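Local coordinates for protein aspartate--tRNA(Asp/Asn) ligase (Sulfolobus tokodaii, PDB 1WYD) that attaches L-aspartate to tRNA(Asp) and also to tRNA(Asn), probably after first activating the amino acid with ATP as aspartyl-adenylate, at residues B[234-239]-B[341-345]; B[361-367]-B[383-388]. All coordinates share one frame; numbering follows the deposited sequence.

Contact 1. Residues B[234-239]-B[341-345]; sequences DYNDVM and SESFD
A helix backs the largely antiparallel sheet of the class II synthetase catalytic domain here: Tyr235 and Met239, on the first turn of helix 235-256, pack against Glu342, just before strand 343-348, and Phe344 within it. An apolar cluster of Met239, Val238 and Phe344 sits beside a tyrosine-glutamate pair with polar ends. Met239 lies over Phe344: its CG sits 3.4 Å from the ring centroid, almost on the ring normal, and its SD follows obliquely at 4.0 Å from the same centroid, a Met-aromatic contact. An unbranched thioether chain can lie along the ring in this way, and its bend at chi3 (-79°) carries CE away from the ring. Tyr235 CB meets the edge of the Phe344 ring, Val238 CG2 approaches it obliquely, and Phe318 crosses it at nearly a right angle.

The Tyr235 ring lies flat against Glu342, the centre of an inverse gamma turn. Glu342 CB stands 3.8 Å from the Tyr235 ring centroid, over the face, and Tyr235 CD1 comes within 3.2 Å of the carbonyl carbon Glu342 C. With CG between the backbone N and the carbonyl carbon (chi1 76°), the tyrosine reaches across to this turn, and its OH bonds to Asp321. With a leucine in place of Tyr235, Asp321 would probably lose its hydroxyl partner and Glu342 CB the flat face it rests on. Glu342 OE1 is held by Thr358 OG1, which also takes the Tyr235 N-H; this anchors a carboxylate only 4.4 Å from Asp234 OD2 (to Glu342 OE1), a like charge. Asp234 and Asp237 form a capping box: Asp237 N gives to Asp234 OD1 at 3.2 Å, and Asp234 N to Asp237 OD1 at 3.0 Å.

Contact 2. Residues B[361-367]-B[383-388]; sequences HKREVLE and FLKWFD
Leu366 fills the tight side of this contact: its two methyls go to Phe387 and Phe383, and its CB to Leu384. The CD1 methyl stands 3.6 Å from the Phe387 ring centroid, only 6° from the normal, a CH-pi contact. CD2 reaches obliquely to the Phe383 ring, while Leu366 CB packs on Leu384 CD2 at 3.7 Å. A branched aliphatic chain suits this place because each methyl can serve a different neighbour. At the rim of the Phe387 ring, near its plane, lies His361 O.

Both segments belong to the connection that leaves strand 351-358 of the class II catalytic sheet and returns as strand 394-400: helix 363-371 rests here on residues 383-388, helical and then 3-10.

The partly exposed side is polar. Arg363, its chain bent at chi3 (-119°), spreads its guanidinium with one face over Leu384 CB and its edge toward carboxylates. NH1 of Arg363 forms a salt bridge to Asp388 OD1 at 2.7 Å and a nearly straight bond to OD2 of the same residue at 3.2 Å, on its syn side but tilted out of the carboxylate plane; the two planes are 17° apart. NE of Arg363 holds Glu367 OE1 at 3.0 Å, from above that carboxylate, and NH2 pairs with Glu381. Here water also enters, donating to Phe387 O at 2.8 Å and weakly accepting from Arg363 N.

How the contacts relate
Contact 1 closes before contact 2 opens along the chain, and strand 351-358 joins them: it pairs with strand 343-348 of contact 1 and then runs on into the segment 361-367. Their centres are about 20 Å apart and their nearest atoms about 9 Å, so the two do not touch. Arg359, predicted to bind aspartate, lies near both: its side chain is about 7 Å from that of Phe344 and about 6 Å from that of His361. Beside contact 2, the side chain of Glu167, also a predicted aspartate site, is about 7 Å from that of Phe383. Both contacts also meet the second subunit of the homodimer, Asp234 on its Met1 and His361 on its Leu95.

Contact 1. Residues B[234-239]-B[341-345]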
loop_
_atom_site.group_PDB
_atom_site.type_symbol
_atom_site.label_atom_id
_atom_site.label_comp_id
_atom_site.label_asym_id
_atom_site.label_seq_id
_atom_site.Cartn_x
_atom_site.Cartn_y
_atom_site.Cartn_z
ATOM N N ASP B 234 22.452 -10.157 -4.719
ATOM C CA ASP B 234 22.825 -9.288 -5.823
ATOM C C ASP B 234 21.728 -9.331 -6.844
ATOM O O ASP B 234 20.663 -9.890 -6.562
ATOM C CB ASP B 234 24.154 -9.675 -6.438
ATOM C CG ASP B 234 24.136 -11.066 -7.104
ATOM O OD1 ASP B 234 23.052 -11.630 -7.387
ATOM O OD2 ASP B 234 25.207 -11.659 -7.371
ATOM N N TYR B 235 21.996 -8.788 -8.030
ATOM C CA TYR B 235 20.955 -8.638 -9.029
ATOM C C TYR B 235 20.454 -9.944 -9.624
ATOM O O TYR B 235 19.285 -10.037 -9.999
ATOM C CB TYR B 235 21.342 -7.623 -10.106
ATOM C CG TYR B 235 22.350 -8.078 -11.148
ATOM C CD1 TYR B 235 22.257 -7.611 -12.451
ATOM C CD2 TYR B 235 23.411 -8.951 -10.827
ATOM C CE1 TYR B 235 23.179 -7.982 -13.416
ATOM C CE2 TYR B 235 24.337 -9.343 -11.773
ATOM C CZ TYR B 235 24.212 -8.846 -13.080
ATOM O OH TYR B 235 25.108 -9.197 -14.051
ATOM N N ASN B 236 21.296 -10.972 -9.679
ATOM C CA ASN B 236 20.808 -12.265 -10.129
ATOM C C ASN B 236 19.800 -12.837 -9.142
ATOM O O ASN B 236 18.779 -13.396 -9.542
ATOM C CB ASN B 236 21.965 -13.223 -10.443
ATOM C CG ASN B 236 22.882 -12.713 -11.595
ATOM O OD1 ASN B 236 24.098 -12.661 -11.454
ATOM N ND2 ASN B 236 22.297 -12.369 -12.720
ATOM N N ASP B 237 20.040 -12.646 -7.842
ATOM C CA ASP B 237 19.104 -13.152 -6.822
ATOM C C ASP B 237 17.701 -12.557 -6.910
ATOM O O ASP B 237 16.696 -13.281 -6.819
ATOM C CB ASP B 237 19.629 -12.894 -5.417
ATOM C CG ASP B 237 20.858 -13.682 -5.108
ATOM O OD1 ASP B 237 21.836 -13.069 -4.604
ATOM O OD2 ASP B 237 20.929 -14.920 -5.349
ATOM N N VAL B 238 17.654 -11.228 -7.049
ATOM C CA VAL B 238 16.400 -10.510 -7.113
ATOM C C VAL B 238 15.670 -10.761 -8.441
ATOM O O VAL B 238 14.431 -10.903 -8.476
ATOM C CB VAL B 238 16.560 -8.980 -6.759
ATOM C CG1 VAL B 238 17.053 -8.828 -5.317
ATOM C CG2 VAL B 238 17.484 -8.265 -7.693
ATOM N N MET B 239 16.428 -10.854 -9.524
ATOM C CA MET B 239 15.825 -11.270 -10.793
ATOM C C MET B 239 15.083 -12.620 -10.650
ATOM O O MET B 239 13.939 -12.752 -11.106
ATOM C CB MET B 239 16.850 -11.269 -11.933
ATOM C CG MET B 239 17.060 -9.916 -12.515
ATOM S SD MET B 239 17.944 -9.923 -14.086
ATOM C CE MET B 239 19.696 -10.122 -13.542
ATOM N N SER B 341 27.517 -2.581 -15.704
ATOM C CA SER B 341 26.946 -2.508 -14.365
ATOM C C SER B 341 26.082 -3.696 -14.062
ATOM O O SER B 341 25.545 -4.329 -14.960
ATOM C CB SER B 341 26.158 -1.219 -14.202
ATOM O OG SER B 341 25.053 -1.218 -15.075
ATOM N N GLU B 342 25.956 -4.009 -12.788
ATOM C CA GLU B 342 25.139 -5.128 -12.373
ATOM C C GLU B 342 23.664 -4.695 -12.298
ATOM O O GLU B 342 23.073 -4.621 -11.235
ATOM C CB GLU B 342 25.650 -5.721 -11.056
ATOM C CG GLU B 342 26.879 -6.621 -11.202
ATOM C CD GLU B 342 27.258 -7.400 -9.930
ATOM O OE1 GLU B 342 26.380 -7.722 -9.076
ATOM O OE2 GLU B 342 28.459 -7.700 -9.781
ATOM N N SER B 343 23.071 -4.446 -13.459
ATOM C CA SER B 343 21.717 -3.932 -13.533
ATOM C C SER B 343 20.899 -4.702 -14.514
ATOM O O SER B 343 21.439 -5.441 -15.323
ATOM C CB SER B 343 21.746 -2.489 -13.983
ATOM O OG SER B 343 22.503 -2.379 -15.178
ATOM N N PHE B 344 19.576 -4.526 -14.427
ATOM C CA PHE B 344 18.648 -5.123 -15.383
ATOM C C PHE B 344 17.430 -4.255 -15.615
ATOM O O PHE B 344 16.990 -3.556 -14.724
ATOM C CB PHE B 344 18.220 -6.512 -14.918
ATOM C CG PHE B 344 17.283 -6.518 -13.734
ATOM C CD1 PHE B 344 17.778 -6.472 -12.440
ATOM C CD2 PHE B 344 15.910 -6.592 -13.919
ATOM C CE1 PHE B 344 16.932 -6.476 -11.341
ATOM C CE2 PHE B 344 15.046 -6.609 -12.829
ATOM C CZ PHE B 344 15.566 -6.549 -11.530
ATOM N N ASP B 345 16.889 -4.307 -16.822
ATOM C CA ASP B 345 15.495 -3.928 -17.054
ATOM C C ASP B 345 14.712 -5.188 -17.394
ATOM O O ASP B 345 15.249 -6.083 -18.052
ATOM C CB ASP B 345 15.380 -2.926 -18.199
ATOM C CG ASP B 345 16.060 -1.605 -17.879
ATOM O OD1 ASP B 345 16.712 -1.515 -16.834
ATOM O OD2 ASP B 345 16.040 -0.614 -18.619
#

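Contact 2. Residues B[361-367]-B[383-388]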
loop_
_atom_site.group_PDB
_atom_site.type_symbol
_atom_site.label_atom_id
_atom_site.label_comp_id
_atom_site.label_asym_id
_atom_site.label_seq_id
_atom_site.Cartn_x
_atom_site.Cartn_y
_atom_site.Cartn_z
ATOM N N HIS B 361 27.803 -0.470 -1.451
ATOM C CA HIS B 361 27.643 -0.534 0.009
ATOM C C HIS B 361 28.829 0.030 0.775
ATOM O O HIS B 361 28.808 0.078 2.012
ATOM C CB HIS B 361 27.293 -1.954 0.513
ATOM C CG HIS B 361 28.406 -2.950 0.382
ATOM N ND1 HIS B 361 29.408 -3.072 1.322
ATOM C CD2 HIS B 361 28.660 -3.891 -0.561
ATOM C CE1 HIS B 361 30.244 -4.027 0.949
ATOM N NE2 HIS B 361 29.815 -4.537 -0.190
ATOM N N LYS B 362 29.846 0.478 0.055
ATOM C CA LYS B 362 30.942 1.215 0.672
ATOM C C LYS B 362 30.826 2.696 0.307
ATOM O O LYS B 362 30.513 3.044 -0.832
ATOM C CB LYS B 362 32.309 0.664 0.230
ATOM C CG LYS B 362 32.683 -0.745 0.740
ATOM C CD LYS B 362 33.472 -1.539 -0.331
ATOM C CE LYS B 362 33.848 -2.995 0.087
ATOM N NZ LYS B 362 33.898 -3.226 1.571
ATOM N N ARG B 363 31.066 3.552 1.290
ATOM C CA ARG B 363 31.069 5.004 1.108
ATOM C C ARG B 363 32.019 5.464 -0.020
ATOM O O ARG B 363 31.646 6.295 -0.863
ATOM C CB ARG B 363 31.380 5.679 2.462
ATOM C CG ARG B 363 32.252 6.948 2.422
ATOM C CD ARG B 363 32.156 7.799 3.701
ATOM N NE ARG B 363 31.648 9.126 3.382
ATOM C CZ ARG B 363 30.692 9.765 4.036
ATOM N NH1 ARG B 363 30.097 9.232 5.092
ATOM N NH2 ARG B 363 30.330 10.964 3.615
ATOM N N GLU B 364 33.221 4.888 -0.054
ATOM C CA GLU B 364 34.239 5.232 -1.060
ATOM C C GLU B 364 33.811 4.921 -2.502
ATOM O O GLU B 364 33.953 5.763 -3.385
ATOM C CB GLU B 364 35.594 4.554 -0.738
ATOM N N VAL B 365 33.296 3.722 -2.759
ATOM C CA VAL B 365 32.830 3.423 -4.116
ATOM C C VAL B 365 31.620 4.305 -4.482
ATOM O O VAL B 365 31.523 4.790 -5.610
ATOM C CB VAL B 365 32.592 1.895 -4.374
ATOM C CG1 VAL B 365 31.839 1.280 -3.258
ATOM C CG2 VAL B 365 31.842 1.655 -5.656
ATOM N N LEU B 366 30.715 4.524 -3.529
ATOM C CA LEU B 366 29.622 5.468 -3.756
ATOM C C LEU B 366 30.168 6.859 -4.101
ATOM O O LEU B 366 29.708 7.498 -5.029
ATOM C CB LEU B 366 28.706 5.565 -2.544
ATOM C CG LEU B 366 27.602 4.522 -2.396
ATOM C CD1 LEU B 366 27.053 4.562 -0.984
ATOM C CD2 LEU B 366 26.477 4.713 -3.398
ATOM N N GLU B 367 31.171 7.304 -3.358
ATOM C CA GLU B 367 31.691 8.657 -3.526
ATOM C C GLU B 367 32.422 8.832 -4.839
ATOM O O GLU B 367 32.335 9.890 -5.468
ATOM C CB GLU B 367 32.598 9.041 -2.369
ATOM C CG GLU B 367 31.953 10.017 -1.406
ATOM C CD GLU B 367 32.712 10.120 -0.103
ATOM O OE1 GLU B 367 32.154 10.686 0.859
ATOM O OE2 GLU B 367 33.868 9.637 -0.043
ATOM N N PHE B 383 22.782 10.782 1.834
ATOM C CA PHE B 383 22.763 9.416 1.335
ATOM C C PHE B 383 24.018 8.647 1.761
ATOM O O PHE B 383 23.943 7.489 2.163
ATOM C CB PHE B 383 22.633 9.450 -0.201
ATOM C CG PHE B 383 22.305 8.119 -0.853
ATOM C CD1 PHE B 383 21.090 7.953 -1.546
ATOM C CD2 PHE B 383 23.227 7.075 -0.857
ATOM C CE1 PHE B 383 20.770 6.750 -2.189
ATOM C CE2 PHE B 383 22.927 5.867 -1.491
ATOM C CZ PHE B 383 21.693 5.705 -2.164
ATOM N N LEU B 384 25.169 9.293 1.658
ATOM C CA LEU B 384 26.453 8.692 2.002
ATOM C C LEU B 384 26.633 8.273 3.457
ATOM O O LEU B 384 27.174 7.187 3.727
ATOM C CB LEU B 384 27.574 9.642 1.618
ATOM C CG LEU B 384 27.670 9.946 0.126
ATOM C CD1 LEU B 384 28.627 11.135 -0.048
ATOM C CD2 LEU B 384 28.157 8.714 -0.633
ATOM N N LYS B 385 26.152 9.107 4.379
ATOM C CA LYS B 385 26.427 8.950 5.814
ATOM C C LYS B 385 26.070 7.587 6.381
ATOM O O LYS B 385 26.784 7.073 7.246
ATOM C CB LYS B 385 25.675 10.006 6.643
ATOM C CG LYS B 385 24.164 9.823 6.631
ATOM C CD LYS B 385 23.547 10.260 7.950
ATOM C CE LYS B 385 22.948 11.651 7.823
ATOM N NZ LYS B 385 22.187 11.941 9.062
ATOM N N TRP B 386 24.944 7.035 5.925
ATOM C CA TRP B 386 24.408 5.801 6.482
ATOM C C TRP B 386 25.359 4.633 6.272
ATOM O O TRP B 386 25.387 3.721 7.082
ATOM C CB TRP B 386 23.050 5.483 5.873
ATOM C CG TRP B 386 22.112 6.617 5.934
ATOM C CD1 TRP B 386 21.697 7.399 4.891
ATOM C CD2 TRP B 386 21.454 7.118 7.109
ATOM N NE1 TRP B 386 20.830 8.364 5.351
ATOM C CE2 TRP B 386 20.655 8.211 6.705
ATOM C CE3 TRP B 386 21.457 6.748 8.466
ATOM C CZ2 TRP B 386 19.883 8.943 7.599
ATOM C CZ3 TRP B 386 20.686 7.486 9.367
ATOM C CH2 TRP B 386 19.907 8.566 8.925
ATOM N N PHE B 387 26.165 4.716 5.215
ATOM C CA PHE B 387 27.141 3.670 4.835
ATOM C C PHE B 387 28.442 3.661 5.653
ATOM O O PHE B 387 29.304 2.815 5.434
ATOM C CB PHE B 387 27.453 3.750 3.329
ATOM C CG PHE B 387 26.255 3.490 2.464
ATOM C CD1 PHE B 387 25.283 4.462 2.293
ATOM C CD2 PHE B 387 26.070 2.250 1.867
ATOM C CE1 PHE B 387 24.164 4.217 1.553
ATOM C CE2 PHE B 387 24.948 2.016 1.097
ATOM C CZ PHE B 387 23.989 3.005 0.958
ATOM N N ASP B 388 28.562 4.577 6.612
ATOM C CA ASP B 388 29.670 4.511 7.564
ATOM C C ASP B 388 29.451 3.449 8.631
ATOM O O ASP B 388 30.386 3.090 9.365
ATOM C CB ASP B 388 29.877 5.861 8.262
ATOM C CG ASP B 388 30.502 6.909 7.357
ATOM O OD1 ASP B 388 30.133 8.099 7.531
ATOM O OD2 ASP B 388 31.350 6.672 6.463
HETATM O O HOH W 1 28.476 0.324 4.613
HETATM O O HOH W 2 31.789 2.275 4.257
#